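Local coordinates for periplasmic solute binding protein (Candidatus liberibacter, PDB 4CL2), which binds manganese and zinc ions in the periplasm and probably delivers them to a membrane transporter for uptake into the cell, at residues 9-14 with 106-111; 29-34 with 39-44; 58-63 with 115-120; 254-257 with 261-264. All blocks are in the same frame, centred on the assembly; numbering follows the deposited sequence. Where two conformers were deposited one is given.

Contact 1. Residues 9-14 with 106-111. With MN (manganese (II) ion), chain L.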
loop_
_atom_site.group_PDB
_atom_site.type_symbol
_atom_site.label_atom_id
_atom_site.label_comp_id
_atom_site.label_asym_id
_atom_site.label_seq_id
_atom_site.Cartn_x
_atom_site.Cartn_y
_atom_site.Cartn_z
ATOM N N SER A 9 -6.626 -12.231 4.922
ATOM C CA SER A 9 -5.851 -11.232 4.144
ATOM C C SER A 9 -4.358 -11.325 4.543
ATOM O O SER A 9 -4.010 -11.628 5.685
ATOM C CB SER A 9 -6.389 -9.821 4.400
ATOM O OG SER A 9 -7.742 -9.650 3.993
ATOM N N SER A 10 -3.478 -11.115 3.576
ATOM C CA SER A 10 -2.049 -11.262 3.816
ATOM C C SER A 10 -1.527 -10.188 4.800
ATOM O O SER A 10 -0.607 -10.488 5.551
ATOM C CB SER A 10 -1.266 -11.287 2.524
ATOM O OG SER A 10 -1.374 -10.034 1.839
ATOM N N PHE A 11 -2.007 -8.974 4.701
ATOM C CA PHE A 11 -1.541 -7.919 5.599
ATOM C C PHE A 11 -2.587 -6.865 5.838
ATOM O O PHE A 11 -3.721 -6.907 5.320
ATOM C CB PHE A 11 -0.183 -7.327 5.101
ATOM C CG PHE A 11 -0.307 -6.257 4.007
ATOM C CD1 PHE A 11 -0.813 -6.531 2.746
ATOM C CD2 PHE A 11 0.143 -4.973 4.274
ATOM C CE1 PHE A 11 -0.860 -5.549 1.755
ATOM C CE2 PHE A 11 0.084 -3.976 3.290
ATOM C CZ PHE A 11 -0.407 -4.273 2.030
ATOM N N SER A 12 -2.266 -5.960 6.772
ATOM C CA SER A 12 -3.290 -5.115 7.398
ATOM C C SER A 12 -4.093 -4.305 6.421
ATOM O O SER A 12 -5.299 -4.126 6.594
ATOM C CB SER A 12 -2.639 -4.165 8.440
ATOM O OG SER A 12 -1.555 -3.387 7.895
ATOM N N ILE A 13 -3.462 -3.786 5.386
ATOM C CA ILE A 13 -4.178 -2.936 4.455
ATOM C C ILE A 13 -5.273 -3.725 3.751
ATOM O O ILE A 13 -6.417 -3.254 3.645
ATOM C CB ILE A 13 -3.255 -2.282 3.463
ATOM C CG1 ILE A 13 -2.348 -1.288 4.254
ATOM C CG2 ILE A 13 -4.037 -1.660 2.292
ATOM C CD1 ILE A 13 -1.422 -0.504 3.319
ATOM N N ILE A 14 -4.953 -4.912 3.280
ATOM C CA ILE A 14 -5.981 -5.742 2.633
ATOM C C ILE A 14 -7.069 -6.207 3.580
ATOM O O ILE A 14 -8.261 -6.183 3.258
ATOM C CB ILE A 14 -5.315 -6.917 1.869
ATOM C CG1 ILE A 14 -4.415 -6.366 0.747
ATOM C CG2 ILE A 14 -6.335 -7.904 1.327
ATOM C CD1 ILE A 14 -3.634 -7.451 0.002
ATOM N N HIS A 106 3.842 -1.755 -4.146
ATOM C CA HIS A 106 3.089 -0.735 -3.426
ATOM C C HIS A 106 1.911 -0.156 -4.244
ATOM O O HIS A 106 1.672 1.048 -4.219
ATOM C CB HIS A 106 3.967 0.417 -3.024
ATOM C CG HIS A 106 5.086 0.006 -2.112
ATOM N ND1 HIS A 106 6.352 -0.293 -2.587
ATOM C CD2 HIS A 106 5.161 -0.046 -0.756
ATOM C CE1 HIS A 106 7.152 -0.572 -1.558
ATOM N NE2 HIS A 106 6.451 -0.430 -0.445
ATOM N N ALA A 107 1.174 -1.031 -4.867
ATOM C CA ALA A 107 0.095 -0.613 -5.814
ATOM C C ALA A 107 -1.065 0.039 -5.086
ATOM O O ALA A 107 -1.830 0.816 -5.726
ATOM C CB ALA A 107 -0.400 -1.847 -6.581
ATOM N N TRP A 108 -1.221 -0.204 -3.790
ATOM C CA TRP A 108 -2.297 0.400 -3.013
ATOM C C TRP A 108 -2.222 1.913 -2.779
ATOM O O TRP A 108 -3.213 2.489 -2.377
ATOM C CB TRP A 108 -2.490 -0.306 -1.647
ATOM C CG TRP A 108 -1.278 -0.211 -0.765
ATOM C CD1 TRP A 108 -0.953 0.847 0.049
ATOM C CD2 TRP A 108 -0.185 -1.121 -0.697
ATOM N NE1 TRP A 108 0.267 0.611 0.669
ATOM C CE2 TRP A 108 0.765 -0.575 0.205
ATOM C CE3 TRP A 108 0.090 -2.361 -1.298
ATOM C CZ2 TRP A 108 1.929 -1.243 0.552
ATOM C CZ3 TRP A 108 1.236 -3.033 -0.967
ATOM C CH2 TRP A 108 2.178 -2.480 -0.042
ATOM N N MET A 109 -1.057 2.491 -3.073
ATOM C CA MET A 109 -0.835 3.936 -2.879
ATOM C C MET A 109 -1.264 4.674 -4.157
ATOM O O MET A 109 -0.452 5.093 -4.958
ATOM C CB MET A 109 0.603 4.267 -2.524
ATOM C CG MET A 109 1.070 3.680 -1.222
ATOM S SD MET A 109 0.149 4.179 0.221
ATOM C CE MET A 109 0.325 5.972 0.212
ATOM N N SER A 110 -2.565 4.682 -4.400
ATOM C CA SER A 110 -3.127 5.174 -5.638
ATOM C C SER A 110 -4.643 5.176 -5.480
ATOM O O SER A 110 -5.252 4.230 -4.973
ATOM C CB SER A 110 -2.721 4.303 -6.840
ATOM O OG SER A 110 -3.611 4.322 -7.947
ATOM N N LEU A 111 -5.247 6.228 -5.985
ATOM C CA LEU A 111 -6.711 6.381 -5.927
ATOM C C LEU A 111 -7.330 5.418 -6.940
ATOM O O LEU A 111 -8.274 4.703 -6.627
ATOM C CB LEU A 111 -7.119 7.866 -6.189
ATOM C CG LEU A 111 -8.660 8.088 -6.328
ATOM C CD1 LEU A 111 -9.310 7.631 -5.068
ATOM C CD2 LEU A 111 -8.811 9.600 -6.539
HETATM MN MN MN L . 7.314 -1.583 1.480
#

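Contact 2. Residues 29-34 with 39-44. With SO4 (sulfate ion), chain B; SO4 (sulfate ion), chain D.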
loop_
_atom_site.group_PDB
_atom_site.type_symbol
_atom_site.label_atom_id
_atom_site.label_comp_id
_atom_site.label_asym_id
_atom_site.label_seq_id
_atom_site.Cartn_x
_atom_site.Cartn_y
_atom_site.Cartn_z
ATOM N N THR A 29 -9.722 -12.094 8.795
ATOM C CA THR A 29 -8.469 -12.267 9.547
ATOM C C THR A 29 -7.336 -11.674 8.720
ATOM O O THR A 29 -7.488 -11.410 7.475
ATOM C CB THR A 29 -8.235 -13.728 9.852
ATOM O OG1 THR A 29 -8.306 -14.499 8.636
ATOM C CG2 THR A 29 -9.250 -14.225 10.880
ATOM N N THR A 30 -6.208 -11.479 9.401
ATOM C CA THR A 30 -4.998 -10.906 8.806
ATOM C C THR A 30 -3.783 -11.686 9.226
ATOM O O THR A 30 -3.641 -12.034 10.417
ATOM C CB THR A 30 -4.856 -9.417 9.273
ATOM O OG1 THR A 30 -6.022 -8.677 8.882
ATOM C CG2 THR A 30 -3.612 -8.793 8.686
ATOM N N LEU A 31 -2.880 -11.956 8.294
ATOM C CA LEU A 31 -1.663 -12.670 8.633
ATOM C C LEU A 31 -0.600 -11.717 9.201
ATOM O O LEU A 31 -0.215 -11.877 10.337
ATOM C CB LEU A 31 -1.096 -13.406 7.418
ATOM C CG LEU A 31 0.193 -14.185 7.574
ATOM C CD1 LEU A 31 -0.020 -15.347 8.534
ATOM C CD2 LEU A 31 0.691 -14.774 6.250
ATOM N N VAL A 32 -0.145 -10.770 8.382
ATOM C CA VAL A 32 0.931 -9.856 8.770
ATOM C C VAL A 32 0.198 -8.661 9.351
ATOM O O VAL A 32 -0.296 -7.784 8.666
ATOM C CB VAL A 32 1.823 -9.446 7.552
ATOM C CG1 VAL A 32 2.898 -8.454 8.025
ATOM C CG2 VAL A 32 2.426 -10.672 6.906
ATOM N N GLU A 33 0.121 -8.641 10.673
ATOM C CA GLU A 33 -0.666 -7.657 11.361
ATOM C C GLU A 33 0.117 -6.331 11.288
ATOM O O GLU A 33 1.322 -6.298 11.043
ATOM C CB GLU A 33 -0.885 -8.029 12.815
ATOM C CG GLU A 33 -1.571 -9.350 13.054
ATOM C CD GLU A 33 -3.061 -9.307 13.047
ATOM O OE1 GLU A 33 -3.625 -8.298 12.603
ATOM O OE2 GLU A 33 -3.645 -10.329 13.520
ATOM N N ALA A 34 -0.629 -5.282 11.528
ATOM C CA ALA A 34 -0.066 -3.907 11.542
ATOM C C ALA A 34 1.185 -3.866 12.401
ATOM O O ALA A 34 1.198 -4.442 13.485
ATOM C CB ALA A 34 -1.095 -2.985 12.132
ATOM N N HIS A 39 8.399 -8.758 4.291
ATOM C CA HIS A 39 9.655 -9.317 3.919
ATOM C C HIS A 39 10.262 -10.121 5.114
ATOM O O HIS A 39 10.438 -9.593 6.201
ATOM C CB HIS A 39 10.656 -8.255 3.398
ATOM C CG HIS A 39 11.946 -8.878 2.935
ATOM N ND1 HIS A 39 12.020 -9.690 1.815
ATOM C CD2 HIS A 39 13.195 -8.857 3.464
ATOM C CE1 HIS A 39 13.254 -10.137 1.675
ATOM N NE2 HIS A 39 13.987 -9.644 2.659
ATOM N N SER A 40 10.506 -11.410 4.879
ATOM C CA SER A 40 10.845 -12.395 5.924
ATOM C C SER A 40 9.991 -12.368 7.233
ATOM O O SER A 40 10.465 -12.783 8.283
ATOM C CB SER A 40 12.340 -12.321 6.240
ATOM O OG SER A 40 13.108 -12.338 5.044
ATOM N N TYR A 41 8.733 -11.899 7.174
ATOM C CA TYR A 41 7.732 -12.183 8.259
ATOM C C TYR A 41 7.838 -13.630 8.613
ATOM O O TYR A 41 7.905 -14.509 7.733
ATOM C CB TYR A 41 6.262 -11.847 7.795
ATOM C CG TYR A 41 5.242 -12.201 8.888
ATOM C CD1 TYR A 41 5.104 -11.404 9.999
ATOM C CD2 TYR A 41 4.445 -13.329 8.786
ATOM C CE1 TYR A 41 4.250 -11.727 11.042
ATOM C CE2 TYR A 41 3.553 -13.669 9.802
ATOM C CZ TYR A 41 3.447 -12.900 10.933
ATOM O OH TYR A 41 2.567 -13.216 11.960
ATOM N N GLN A 42 7.919 -13.940 9.911
ATOM C CA GLN A 42 7.924 -15.338 10.325
ATOM C C GLN A 42 6.479 -15.821 10.671
ATOM O O GLN A 42 5.864 -15.361 11.631
ATOM C CB GLN A 42 8.830 -15.532 11.518
ATOM C CG GLN A 42 8.982 -16.998 11.907
ATOM C CD GLN A 42 9.434 -17.843 10.729
ATOM O OE1 GLN A 42 10.582 -17.732 10.284
ATOM N NE2 GLN A 42 8.524 -18.662 10.187
ATOM N N VAL A 43 5.955 -16.677 9.812
ATOM C CA VAL A 43 4.653 -17.326 10.008
ATOM C C VAL A 43 4.766 -18.220 11.244
ATOM O O VAL A 43 5.649 -19.051 11.305
ATOM C CB VAL A 43 4.266 -18.112 8.759
ATOM C CG1 VAL A 43 2.934 -18.829 8.939
ATOM C CG2 VAL A 43 4.187 -17.167 7.550
ATOM N N THR A 44 3.911 -17.988 12.244
ATOM C CA THR A 44 3.954 -18.722 13.498
ATOM C C THR A 44 2.978 -19.922 13.454
ATOM O O THR A 44 2.175 -20.083 12.529
ATOM C CB THR A 44 3.499 -17.811 14.668
ATOM O OG1 THR A 44 2.126 -17.470 14.466
ATOM C CG2 THR A 44 4.279 -16.487 14.714
HETATM S S SO4 B . -7.170 -11.133 13.127
HETATM O O1 SO4 B . -6.244 -10.062 13.536
HETATM O O2 SO4 B . -7.638 -12.071 14.176
HETATM O O3 SO4 B . -6.423 -11.942 12.245
HETATM O O4 SO4 B . -8.378 -10.521 12.567
HETATM S S SO4 D . 1.499 -15.686 17.895
HETATM O O1 SO4 D . 2.223 -14.409 18.104
HETATM O O2 SO4 D . 2.330 -16.820 18.326
HETATM O O3 SO4 D . 1.198 -15.792 16.434
HETATM O O4 SO4 D . 0.307 -15.641 18.734
HETATM O O HOH W 1 1.408 -10.577 12.472
#

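Contact 3. Residues 58-63 with 115-120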
loop_
_atom_site.group_PDB
_atom_site.type_symbol
_atom_site.label_atom_id
_atom_site.label_comp_id
_atom_site.label_asym_id
_atom_site.label_seq_id
_atom_site.Cartn_x
_atom_site.Cartn_y
_atom_site.Cartn_z
ATOM N N LEU A 58 -6.579 -13.769 0.524
ATOM C CA LEU A 58 -6.424 -12.582 -0.310
ATOM C C LEU A 58 -4.991 -12.030 -0.170
ATOM O O LEU A 58 -4.562 -11.622 0.912
ATOM C CB LEU A 58 -7.414 -11.533 0.107
ATOM C CG LEU A 58 -8.892 -11.880 0.049
ATOM C CD1 LEU A 58 -9.696 -10.686 0.609
ATOM C CD2 LEU A 58 -9.285 -12.238 -1.394
ATOM N N CYS A 59 -4.258 -12.092 -1.268
ATOM C CA CYS A 59 -2.840 -11.647 -1.319
ATOM C C CYS A 59 -2.756 -10.383 -2.187
ATOM O O CYS A 59 -3.532 -10.195 -3.118
ATOM C CB CYS A 59 -1.934 -12.713 -1.935
ATOM S SG CYS A 59 -1.661 -14.090 -0.759
ATOM N N ASN A 60 -1.715 -9.602 -1.935
ATOM C CA ASN A 60 -1.352 -8.482 -2.777
ATOM C C ASN A 60 -0.804 -8.885 -4.102
ATOM O O ASN A 60 -1.085 -8.230 -5.154
ATOM C CB ASN A 60 -0.246 -7.670 -2.097
ATOM C CG ASN A 60 -0.117 -6.267 -2.715
ATOM O OD1 ASN A 60 -0.973 -5.411 -2.492
ATOM N ND2 ASN A 60 0.981 -6.044 -3.411
ATOM N N GLY A 61 -0.019 -9.941 -4.110
ATOM C CA GLY A 61 0.832 -10.242 -5.252
ATOM C C GLY A 61 1.871 -9.179 -5.424
ATOM O O GLY A 61 2.259 -8.504 -4.446
ATOM N N LEU A 62 2.365 -9.024 -6.661
ATOM C CA LEU A 62 3.528 -8.173 -6.958
ATOM C C LEU A 62 4.709 -8.510 -6.023
ATOM O O LEU A 62 5.401 -7.633 -5.522
ATOM C CB LEU A 62 3.133 -6.700 -6.924
ATOM C CG LEU A 62 1.959 -6.336 -7.824
ATOM C CD1 LEU A 62 1.502 -4.883 -7.556
ATOM C CD2 LEU A 62 2.132 -6.571 -9.325
ATOM N N HIS A 63 4.818 -9.817 -5.754
ATOM C CA HIS A 63 5.828 -10.407 -4.896
ATOM C C HIS A 63 5.812 -9.986 -3.429
ATOM O O HIS A 63 6.799 -10.283 -2.743
ATOM C CB HIS A 63 7.240 -10.175 -5.498
ATOM C CG HIS A 63 7.462 -10.908 -6.763
ATOM N ND1 HIS A 63 8.707 -11.060 -7.326
ATOM C CD2 HIS A 63 6.600 -11.572 -7.577
ATOM C CE1 HIS A 63 8.608 -11.799 -8.418
ATOM N NE2 HIS A 63 7.348 -12.136 -8.585
ATOM N N MET A 115 -9.672 1.558 -6.097
ATOM C CA MET A 115 -10.927 1.059 -6.709
ATOM C C MET A 115 -10.789 -0.365 -7.272
ATOM O O MET A 115 -11.715 -1.171 -7.202
ATOM C CB MET A 115 -11.445 1.954 -7.784
ATOM C CG MET A 115 -11.450 3.416 -7.456
ATOM S SD MET A 115 -12.641 3.647 -6.071
ATOM C CE MET A 115 -12.184 5.241 -5.388
ATOM N N ILE A 116 -9.611 -0.689 -7.794
ATOM C CA ILE A 116 -9.316 -2.040 -8.325
ATOM C C ILE A 116 -9.169 -3.073 -7.190
ATOM O O ILE A 116 -9.724 -4.184 -7.317
ATOM C CB ILE A 116 -8.049 -2.001 -9.212
ATOM C CG1 ILE A 116 -8.367 -1.123 -10.408
ATOM C CG2 ILE A 116 -7.658 -3.423 -9.592
ATOM C CD1 ILE A 116 -7.144 -0.823 -11.260
ATOM N N TYR A 117 -8.477 -2.732 -6.117
ATOM C CA TYR A 117 -8.415 -3.579 -4.904
ATOM C C TYR A 117 -9.839 -3.910 -4.441
ATOM O O TYR A 117 -10.194 -5.078 -4.215
ATOM C CB TYR A 117 -7.657 -2.935 -3.746
ATOM C CG TYR A 117 -6.138 -3.050 -3.793
ATOM C CD1 TYR A 117 -5.371 -2.395 -4.747
ATOM C CD2 TYR A 117 -5.450 -3.826 -2.855
ATOM C CE1 TYR A 117 -3.971 -2.470 -4.763
ATOM C CE2 TYR A 117 -4.071 -3.913 -2.895
ATOM C CZ TYR A 117 -3.325 -3.281 -3.826
ATOM O OH TYR A 117 -1.937 -3.344 -3.876
ATOM N N ILE A 118 -10.645 -2.896 -4.336
ATOM C CA ILE A 118 -12.040 -3.071 -3.843
ATOM C C ILE A 118 -12.812 -3.990 -4.773
ATOM O O ILE A 118 -13.495 -4.904 -4.300
ATOM C CB ILE A 118 -12.705 -1.686 -3.691
ATOM C CG1 ILE A 118 -12.060 -0.939 -2.511
ATOM C CG2 ILE A 118 -14.219 -1.833 -3.502
ATOM C CD1 ILE A 118 -12.357 0.535 -2.500
ATOM N N GLU A 119 -12.736 -3.747 -6.100
ATOM C CA GLU A 119 -13.469 -4.527 -7.093
ATOM C C GLU A 119 -13.038 -5.982 -7.049
ATOM O O GLU A 119 -13.882 -6.896 -7.105
ATOM C CB GLU A 119 -13.323 -3.921 -8.491
ATOM C CG GLU A 119 -13.845 -4.840 -9.569
ATOM C CD GLU A 119 -15.314 -5.189 -9.455
ATOM O OE1 GLU A 119 -16.060 -4.533 -8.663
ATOM O OE2 GLU A 119 -15.724 -6.168 -10.120
ATOM N N ASN A 120 -11.716 -6.231 -6.995
ATOM C CA ASN A 120 -11.272 -7.622 -7.005
ATOM C C ASN A 120 -11.709 -8.316 -5.729
ATOM O O ASN A 120 -12.003 -9.540 -5.751
ATOM C CB ASN A 120 -9.733 -7.673 -7.128
ATOM C CG ASN A 120 -9.293 -7.404 -8.546
ATOM O OD1 ASN A 120 -10.052 -7.661 -9.472
ATOM N ND2 ASN A 120 -8.119 -6.858 -8.733
#

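Contact 4. Residues 254-257 with 261-264. With SO4 (sulfate ion), chain E.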
loop_
_atom_site.group_PDB
_atom_site.type_symbol
_atom_site.label_atom_id
_atom_site.label_comp_id
_atom_site.label_asym_id
_atom_site.label_seq_id
_atom_site.Cartn_x
_atom_site.Cartn_y
_atom_site.Cartn_z
ATOM N N GLY A 254 -2.887 5.540 16.398
ATOM C CA GLY A 254 -1.979 6.263 15.510
ATOM C C GLY A 254 -2.835 6.923 14.419
ATOM O O GLY A 254 -4.044 6.829 14.422
ATOM N N PRO A 255 -2.181 7.618 13.486
ATOM C CA PRO A 255 -2.956 8.399 12.512
ATOM C C PRO A 255 -3.516 7.665 11.316
ATOM O O PRO A 255 -4.256 8.250 10.500
ATOM C CB PRO A 255 -1.955 9.453 12.077
ATOM C CG PRO A 255 -0.638 8.771 12.180
ATOM C CD PRO A 255 -0.743 7.875 13.367
ATOM N N ALA A 256 -3.183 6.385 11.165
ATOM C CA ALA A 256 -3.504 5.653 9.933
ATOM C C ALA A 256 -4.023 4.243 10.271
ATOM O O ALA A 256 -3.463 3.267 9.757
ATOM C CB ALA A 256 -2.328 5.578 9.001
ATOM N N PRO A 257 -5.103 4.173 11.087
ATOM C CA PRO A 257 -5.545 2.848 11.587
ATOM C C PRO A 257 -6.427 2.105 10.560
ATOM O O PRO A 257 -6.839 0.975 10.811
ATOM C CB PRO A 257 -6.308 3.199 12.816
ATOM C CG PRO A 257 -6.970 4.506 12.492
ATOM C CD PRO A 257 -5.799 5.244 11.816
ATOM N N ASP A 261 -7.741 6.075 6.109
ATOM C CA ASP A 261 -6.979 6.997 6.937
ATOM C C ASP A 261 -5.512 7.047 6.511
ATOM O O ASP A 261 -4.911 8.104 6.559
ATOM C CB ASP A 261 -7.035 6.635 8.377
ATOM C CG ASP A 261 -8.438 6.809 8.997
ATOM O OD1 ASP A 261 -9.265 7.521 8.475
ATOM O OD2 ASP A 261 -8.668 6.235 10.042
ATOM N N LEU A 262 -4.970 5.936 6.089
ATOM C CA LEU A 262 -3.607 5.879 5.612
ATOM C C LEU A 262 -3.430 6.693 4.359
ATOM O O LEU A 262 -2.481 7.510 4.247
ATOM C CB LEU A 262 -3.161 4.435 5.339
ATOM C CG LEU A 262 -1.735 4.232 4.798
ATOM C CD1 LEU A 262 -1.155 2.945 5.412
ATOM C CD2 LEU A 262 -1.773 4.135 3.310
ATOM N N LEU A 263 -4.274 6.485 3.354
ATOM C CA LEU A 263 -4.193 7.290 2.142
ATOM C C LEU A 263 -4.387 8.764 2.481
ATOM O O LEU A 263 -3.695 9.630 1.967
ATOM C CB LEU A 263 -5.298 6.899 1.155
ATOM C CG LEU A 263 -5.083 5.585 0.443
ATOM C CD1 LEU A 263 -6.257 5.350 -0.493
ATOM C CD2 LEU A 263 -3.789 5.532 -0.350
ATOM N N ARG A 264 -5.411 9.065 3.277
ATOM C CA ARG A 264 -5.731 10.437 3.605
ATOM C C ARG A 264 -4.556 11.125 4.349
ATOM O O ARG A 264 -4.166 12.248 4.026
ATOM C CB ARG A 264 -6.996 10.518 4.427
ATOM C CG ARG A 264 -7.434 11.936 4.707
ATOM C CD ARG A 264 -8.779 11.948 5.450
ATOM N NE ARG A 264 -8.642 11.347 6.742
ATOM C CZ ARG A 264 -9.623 11.173 7.619
ATOM N NH1 ARG A 264 -10.882 11.480 7.308
ATOM N NH2 ARG A 264 -9.322 10.650 8.812
HETATM S S SO4 E . -12.843 13.765 4.861
HETATM O O1 SO4 E . -11.995 14.878 4.423
HETATM O O2 SO4 E . -12.036 12.544 4.812
HETATM O O3 SO4 E . -13.997 13.680 3.938
HETATM O O4 SO4 E . -13.360 13.955 6.216
#

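Contact 1. Residues 9-14 with 106-111
Trp-108 meets Phe-11 and Ile-13 in a buried aromatic-aliphatic contact next to a metal site, where one indole face takes both partners. The segment 106-111 begins with His-106, whose NE2 binds the manganese ion at 2.4 Å; Glu-172 and Asp-247 supply the other protein ligands, and ND1 is hydrogen-bonded to Asn-104. A type I turn from His-106 to Met-109 then folds the chain so that the CA of His-106 lies against the indole face opposite the one used by Phe-11 and Ile-13. At Trp-108, CG sits between the backbone N and the carbonyl carbon (chi1 62°), and the ring is presented to the start of helix 12-22. Phe-11 brings the CZ end of its ring over the six-membered ring in an edge-to-face pair, centroids 5.0 Å apart and planes at 57°. Ile-13 CD1 stands over the five-membered ring, 3.6 Å from its centroid, a CH-pi contact. NE1 is hydrogen-bonded to Val-246 O. Beyond Met-109, Ser-110 caps helix 111-128. That N-H bond and the partners on both faces fix the indole beside the metal site, while the bond to Asn-104 probably helps set the rotation of the His-106 ring.

Contact 2. Residues 29-34 with 39-44
Val-32 and Tyr-41 run past each other in opposite directions, so that a methyl group of the valine is laid over the phenol ring. CG2 does most of the touching: it stands 4.0 Å from the centroid of the Tyr-41 ring and 23° off the ring normal, a CH-pi contact displaced toward CG and CD2. The tyrosine reaches across because its CG is anti to the backbone N (chi1 177°), which extends the ring toward the segment 29-34. Leu-31 crosses the same ring obliquely farther out, with its CG 4.1 Å from Tyr-41 CE2, and its CD2 branch also reaches Val-43 CG2. At the phenol end the contact turns polar. One water accepts from Glu-33 N at 2.9 Å and donates to Tyr-41 OH at 2.9 Å, while the hydroxyl is also hydrogen-bonded to Asp-47 in the following helix, 45-53. Two sulfate ions, probably from the crystallisation liquor, bind at the margins, one to Thr-30 N and the other to Thr-44 OG1. His-39, a manganese and zinc ligand in another structure of this protein, begins the segment 39-44 but binds no metal here. The loop is thus fastened to the end of strand 27-30 by apolar contact along the tyrosine ring and by a water bridge at its hydroxyl, while the histidine it carries stays off the metal.

Contact 3. Residues 58-63 with 115-120
Asn-60 and Tyr-117 meet through a single short hydrogen bond, an example of how one buried polar pair can tie the end of a strand to a helix. The approach begins at Leu-58 and Cys-59, the last residues of strand 56-59, whose backbone pairs with Leu-8 and Ser-10 on one flank and with Ile-82 and Val-84 on the other. At Asn-60 the chain leaves the sheet. The side chain of Asn-60 swings clear of its own N (chi1 -163°) and so points the amide at helix 111-128, where Tyr-117 OH donates to Asn-60 OD1 at 2.7 Å. The oxygen lies at the edge of the phenol ring, near its plane. The amide and ring planes are 40° apart, and the hydroxyl is tilted 21° from the carbonyl plane. The other half of the amide is also engaged: Asn-60 ND2 donates to Gly-61 O at 3.0 Å, arriving above that carbonyl's plane, and to Pro-105 O. With partners on both the oxygen and the nitrogen, the amide has its flip and rotation fixed. Gly-61 has a positive phi, a backbone shape that favours glycine, and its N is held by Glu-65, whose carboxylate also takes Asn-60 N. The pair lies where helix 12-22, helix 111-128 and the four-stranded parallel sheet that holds strands 6-9, 56-59 and 80-83 converge: Ile-14 of helix 12-22 packs on Asn-60, Trp-108 touches both Asn-60 and Tyr-117, and the next residue, Ile-118, reaches Ile-17 on helix 12-22 and Tyr-143 on helix 133-158.

Contact 4. Residues 254-257 with 261-264
Ala-256 packs against Leu-262 at the buried side of this short-range contact, where the loop 254-257 folds back on the first turns of helix 259-274. Ala-256 CB lies 3.6 Å from Leu-262 CA and 3.9 Å from Leu-262 CB, so the alanine rests against the helix backbone as much as against a side chain. The alpha carbons of the two residues are 4.3 Å apart, a sign of close backbone approach. Behind this pair, Ala-256 also touches Tyr-245, and Leu-262 continues inward to Met-109. Thr-258, just before helix 259-274, accepts on OG1 from Asp-261 N, a position and a bond consistent with an N-cap, and the proline-rich loop folds back on this first turn. Toward solvent the contact becomes more polar and more exposed. OD2 of Asp-261 touches the CG-CD edge of the Pro-257 ring, 3.4 Å from Pro-257 CG, while Asp-261 CB faces Pro-255 O at 3.9 Å. The fit is loose at Pro-255 itself, whose ring stays clear of the helical segment. The other oxygen, Asp-261 OD1, lies 3.1 Å from Arg-264 NH2 in a salt bridge one helical turn along; it is well out of the guanidinium plane, so the attraction is of charges alone. Arg-264, bent at chi3 (65°), turns the edge of its guanidinium to a sulfate ion, probably from the crystallisation liquor, and NH1 donates to sulfate O2 at 2.9 Å with an angle of 164°.

Overall arrangement
Contact 1 is the meeting point of the set, touching each of the other three and carrying one of the manganese ligands. Contact 2 joins it through the parallel sheet, Ser-9 N lying 2.8 Å from Thr-29 O, and contact 3 joins it in the same way, with Ser-10 N 2.9 Å from Leu-58 O. Contact 4 reaches it by apolar packing, Met-109 SD being 3.6 Å from Leu-262 CD2. Contacts 2, 3 and 4 do not touch one another; their centres are about 17 to 20 Å apart. Around the metal, Asn-60 of contact 3 and Val-32 of contact 2 have side chains about 9 and 10 Å from the manganese ion.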